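PDB 3L12: putative Glycerophosphoryl diester phosphodiesterase from Silicibacter pomeroyi, which belongs to the glycerophosphoryl diester phosphodiesterase family, has a TIM-barrel fold and binds a magnesium ion. Local coordinates for residues 49-54 / 144-149; 183-188 / 201-206. All coordinates share one frame; numbering follows the deposited sequence.

Interaction 1 (49-54 / 144-149); sequences LEFDVV and PYLLLE. With MG (magnesium ion), chain C.
Two neighbouring parallel strands of the TIM barrel, 49-54 and 145-149, pair here and carry the magnesium site on one face. Backbone bonds run alternately across the pair: Leu-49 N donates to Tyr-145 O, Leu-147 N to Leu-49 O at 2.9 Å, nearly straight (177°), then Phe-51 N to Leu-147 O, Glu-149 N to Phe-51 O and Val-53 N to Glu-149 O. This register sets Asp-52 beside Glu-149 on the face of Glu-50. MG binds Glu-50 OE2, Asp-52 OD1 and Glu-149 OE1 at 2.0 to 2.1 Å, hard anionic oxygens that suit a hard cation; waters 1 and 2 and one atom from outside the segments make six ligands. Glu-149 reaches the ion extended, whereas Glu-50 bends at chi2 (-86°). Water 1 donates to Glu-50 OE1 and Asp-52 OD2; Asn-33 ND2 also bonds Asp-52 OD2, fixing that carboxylate. On the other face, Phe-51 sets CE2 3.7 Å from Leu-148 CG and its CE1 edge against Leu-146 CB, apolar groups suited to packing under helices 35-43 and 129-137. Asp-52 OD1 and Glu-149 OE1 lie 2.8 Å apart without a hydrogen bond, a closeness the cation makes tolerable, probably keeping all three carboxylates ionised.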
# COMPACT_ATOMS: atom_id res chain seq x y z
N LEU A 49 12.54 8.73 2.00
CA LEU A 49 12.64 7.33 2.31
C LEU A 49 13.79 7.09 3.23
O LEU A 49 14.84 7.70 3.07
CB LEU A 49 12.96 6.52 1.03
CG LEU A 49 12.02 6.60 -0.17
CD1 LEU A 49 12.55 5.81 -1.33
CD2 LEU A 49 10.61 6.11 0.24
N GLU A 50 13.62 6.17 4.16
CA GLU A 50 14.71 5.66 4.94
C GLU A 50 14.92 4.20 4.57
O GLU A 50 13.96 3.44 4.35
CB GLU A 50 14.42 5.80 6.39
CG GLU A 50 15.55 5.42 7.35
CD GLU A 50 15.65 3.95 7.74
OE1 GLU A 50 14.81 3.14 7.35
OE2 GLU A 50 16.60 3.57 8.50
N PHE A 51 16.17 3.78 4.52
CA PHE A 51 16.49 2.41 4.23
C PHE A 51 17.90 2.13 4.77
O PHE A 51 18.61 3.06 5.14
CB PHE A 51 16.39 2.16 2.74
CG PHE A 51 17.27 3.06 1.94
CD1 PHE A 51 16.83 4.29 1.54
CD2 PHE A 51 18.59 2.67 1.60
CE1 PHE A 51 17.65 5.14 0.77
CE2 PHE A 51 19.41 3.52 0.85
CZ PHE A 51 18.91 4.75 0.43
N ASP A 52 18.28 0.86 4.75
CA ASP A 52 19.50 0.40 5.42
C ASP A 52 20.42 -0.22 4.41
O ASP A 52 19.92 -0.90 3.47
CB ASP A 52 19.16 -0.61 6.48
CG ASP A 52 18.00 -0.14 7.35
OD1 ASP A 52 18.25 0.74 8.24
OD2 ASP A 52 16.87 -0.66 7.14
N VAL A 53 21.73 -0.04 4.63
CA VAL A 53 22.71 -0.62 3.73
C VAL A 53 23.75 -1.40 4.54
O VAL A 53 24.23 -0.93 5.55
CB VAL A 53 23.40 0.44 2.86
CG1 VAL A 53 24.48 -0.17 1.92
CG2 VAL A 53 22.33 1.21 2.05
N VAL A 54 24.01 -2.62 4.06
CA VAL A 54 24.95 -3.56 4.66
C VAL A 54 25.84 -4.13 3.53
O VAL A 54 25.41 -4.27 2.36
CB VAL A 54 24.10 -4.68 5.36
CG1 VAL A 54 24.97 -5.79 5.84
CG2 VAL A 54 23.19 -4.07 6.49
N PRO A 144 12.98 11.08 -4.40
CA PRO A 144 12.86 11.36 -2.98
C PRO A 144 14.16 11.74 -2.29
O PRO A 144 15.26 11.48 -2.81
CB PRO A 144 12.41 10.03 -2.41
CG PRO A 144 12.91 9.05 -3.36
CD PRO A 144 12.91 9.64 -4.72
N TYR A 145 14.02 12.31 -1.11
CA TYR A 145 15.14 12.55 -0.23
C TYR A 145 15.43 11.17 0.37
O TYR A 145 14.50 10.39 0.63
CB TYR A 145 14.79 13.61 0.82
CG TYR A 145 14.68 14.94 0.14
CD1 TYR A 145 13.51 15.34 -0.50
CD2 TYR A 145 15.77 15.75 0.06
CE1 TYR A 145 13.47 16.55 -1.21
CE2 TYR A 145 15.72 16.95 -0.61
CZ TYR A 145 14.57 17.33 -1.24
OH TYR A 145 14.59 18.54 -1.90
N LEU A 146 16.70 10.89 0.61
CA LEU A 146 17.12 9.58 1.12
C LEU A 146 17.88 9.69 2.45
O LEU A 146 18.89 10.39 2.56
CB LEU A 146 18.06 8.94 0.09
CG LEU A 146 17.58 8.83 -1.36
CD1 LEU A 146 18.70 8.21 -2.19
CD2 LEU A 146 16.34 8.02 -1.51
N LEU A 147 17.38 8.99 3.45
CA LEU A 147 18.01 8.87 4.74
C LEU A 147 18.62 7.46 4.67
O LEU A 147 17.97 6.45 4.90
CB LEU A 147 16.92 9.00 5.79
CG LEU A 147 17.27 9.34 7.20
CD1 LEU A 147 18.11 10.69 7.31
CD2 LEU A 147 15.99 9.43 8.01
N LEU A 148 19.90 7.43 4.29
CA LEU A 148 20.62 6.19 4.01
C LEU A 148 21.33 5.74 5.27
O LEU A 148 22.33 6.32 5.73
CB LEU A 148 21.56 6.44 2.84
CG LEU A 148 22.30 5.27 2.24
CD1 LEU A 148 22.86 5.73 0.90
CD2 LEU A 148 23.40 4.67 3.16
N GLU A 149 20.75 4.71 5.89
CA GLU A 149 21.29 4.21 7.18
C GLU A 149 22.43 3.23 6.88
O GLU A 149 22.20 2.12 6.36
CB GLU A 149 20.23 3.55 8.06
CG GLU A 149 20.79 3.30 9.46
CD GLU A 149 19.91 2.56 10.43
OE1 GLU A 149 18.68 2.55 10.29
OE2 GLU A 149 20.50 2.02 11.43
MG MG C . 17.04 1.79 9.55
O HOH W 1 15.40 0.90 8.63
O HOH W 2 17.11 0.15 10.91

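Interaction 2 (183-188 / 201-206); sequences TVMHSF and PDLPTS
His-186 ND1 and Ser-206 OG meet at 2.8 Å in a hydrogen bond whose donor may be either residue, the hydroxyl lying at the edge of the imidazole near its plane. Both groups extend from the same face of two parallel strands, with His-186 CG anti to its backbone N (chi1 176°) and Ser-206 OG likewise (chi1 173°). A small hydroxyl suits this place, since it reaches the ring from a short stem, and Ser-206 CB also touches Val-184 CG1 at 3.7 Å. The bond helps fix the rotation of the ring, whose other nitrogen, NE2, is hydrogen-bonded to an unknown ligand.

The backbone sets this pairing: Met-185 N, of a selenomethionine, donates to Pro-204 O at 3.0 Å, Ser-206 N to Met-185 O at 2.8 Å, and Ser-187 N to Ser-206 O. Where strand 205-209 has yet to begin, Pro-204 lays its CD 3.6 Å from Thr-183 O; a proline has no N-H to offer, and this buried carbonyl finds no partner in the model. The Pro-204 ring and the Val-184 side chain cross at about a right angle, with CG of the proline 4.0 Å from Val-184 CG2. On the opposite face, Leu-203 CD1 packs 4.0 Å from Met-185 CG; the flexible chain of Met-185 bends at chi2 and chi3, turning its end away toward Val-170 and Leu-171 of helix 160-176. Thr-205 OG1 is held by Arg-197 of the connecting helix. The parallel neighbouring strands 183-187 and 205-209, joined through helix 190-199, make a beta-alpha-beta crossover, the repeating unit of a TIM barrel.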
# COMPACT_ATOMS: atom_id res chain seq x y z
N THR A 183 20.84 12.77 -0.87
CA THR A 183 21.31 11.80 0.11
C THR A 183 21.88 12.37 1.41
O THR A 183 22.69 13.27 1.43
CB THR A 183 22.42 10.93 -0.54
OG1 THR A 183 21.89 10.30 -1.72
CG2 THR A 183 22.94 9.88 0.46
N VAL A 184 21.43 11.74 2.50
CA VAL A 184 21.87 12.02 3.83
C VAL A 184 22.47 10.76 4.42
O VAL A 184 21.84 9.71 4.40
CB VAL A 184 20.71 12.49 4.73
CG1 VAL A 184 21.19 12.79 6.15
CG2 VAL A 184 20.04 13.70 4.12
N MSE A 185 23.69 10.86 4.94
CA MSE A 185 24.38 9.74 5.53
C MSE A 185 23.96 9.64 7.01
O MSE A 185 24.15 10.56 7.76
CB MSE A 185 25.88 9.92 5.32
CG MSE A 185 26.25 10.03 3.84
SE MSE A 185 26.08 8.44 2.79
CE MSE A 185 27.81 7.72 3.07
N HIS A 186 23.41 8.49 7.39
CA HIS A 186 22.65 8.30 8.64
C HIS A 186 23.12 7.05 9.36
O HIS A 186 23.29 6.02 8.71
CB HIS A 186 21.19 8.23 8.15
CG HIS A 186 20.12 7.95 9.15
ND1 HIS A 186 19.68 8.88 10.08
CD2 HIS A 186 19.28 6.88 9.26
CE1 HIS A 186 18.66 8.36 10.75
NE2 HIS A 186 18.39 7.16 10.26
N SER A 187 23.33 7.12 10.68
CA SER A 187 23.80 5.94 11.39
C SER A 187 23.75 6.04 12.90
O SER A 187 23.83 7.13 13.47
CB SER A 187 25.29 5.69 11.00
OG SER A 187 25.71 4.35 11.27
N PHE A 188 23.70 4.86 13.50
CA PHE A 188 23.96 4.71 14.91
C PHE A 188 25.47 4.73 15.16
O PHE A 188 25.90 4.99 16.26
CB PHE A 188 23.44 3.39 15.49
CG PHE A 188 21.99 3.41 15.88
CD1 PHE A 188 21.58 3.99 17.06
CD2 PHE A 188 21.06 2.81 15.08
CE1 PHE A 188 20.23 3.93 17.45
CE2 PHE A 188 19.71 2.78 15.47
CZ PHE A 188 19.33 3.33 16.64
N PRO A 201 32.25 15.43 2.39
CA PRO A 201 31.81 16.55 3.20
C PRO A 201 30.60 17.27 2.63
O PRO A 201 29.97 18.06 3.34
CB PRO A 201 33.04 17.48 3.20
CG PRO A 201 33.82 17.07 2.03
CD PRO A 201 33.64 15.61 1.93
N ASP A 202 30.30 16.99 1.37
CA ASP A 202 29.14 17.55 0.70
C ASP A 202 27.83 16.91 1.13
O ASP A 202 26.79 17.51 0.91
CB ASP A 202 29.30 17.45 -0.83
CG ASP A 202 29.68 16.05 -1.33
OD1 ASP A 202 30.72 15.45 -0.88
OD2 ASP A 202 28.95 15.56 -2.24
N LEU A 203 27.87 15.73 1.77
CA LEU A 203 26.66 15.03 2.20
C LEU A 203 26.47 15.25 3.69
O LEU A 203 27.42 15.01 4.48
CB LEU A 203 26.72 13.54 1.86
CG LEU A 203 27.03 13.16 0.41
CD1 LEU A 203 26.97 11.63 0.29
CD2 LEU A 203 26.08 13.81 -0.56
N PRO A 204 25.28 15.71 4.11
CA PRO A 204 25.11 15.90 5.52
C PRO A 204 25.06 14.55 6.26
O PRO A 204 24.78 13.51 5.65
CB PRO A 204 23.81 16.71 5.62
CG PRO A 204 23.03 16.34 4.42
CD PRO A 204 24.07 16.04 3.34
N THR A 205 25.33 14.60 7.56
CA THR A 205 25.38 13.45 8.43
C THR A 205 24.23 13.55 9.45
O THR A 205 23.94 14.65 9.98
CB THR A 205 26.76 13.30 9.14
OG1 THR A 205 27.09 14.52 9.80
CG2 THR A 205 27.88 12.98 8.13
N SER A 206 23.64 12.40 9.74
CA SER A 206 22.49 12.26 10.62
C SER A 206 22.75 11.19 11.68
O SER A 206 23.08 10.06 11.37
CB SER A 206 21.30 11.87 9.76
OG SER A 206 20.17 11.55 10.53

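In the fold
Interactions 1 and 2 are consecutive parts of one barrel wall, centres about 10 Å apart. Strands 145-150 and 183-187 join them: Leu-146 O lies 2.9 Å from Val-184 N, and Leu-148 O 2.9 Å from His-186 N, both probable hydrogen bonds. On the face shared with the metal ligands, Glu-149 CB packs 3.7 Å from His-186 CD2, and Leu-147 CD1 comes within 3.7 Å of His-186 ND1. The His-186 side chain is about 6 Å from the magnesium ion at nearest approach, so interaction 2 borders the metal site whose three carboxylate ligands lie in interaction 1. An unknown ligand, probably from the crystallisation liquor, lies about 3 Å from both the Glu-50 and His-186 side chains, consistent with one shared pocket.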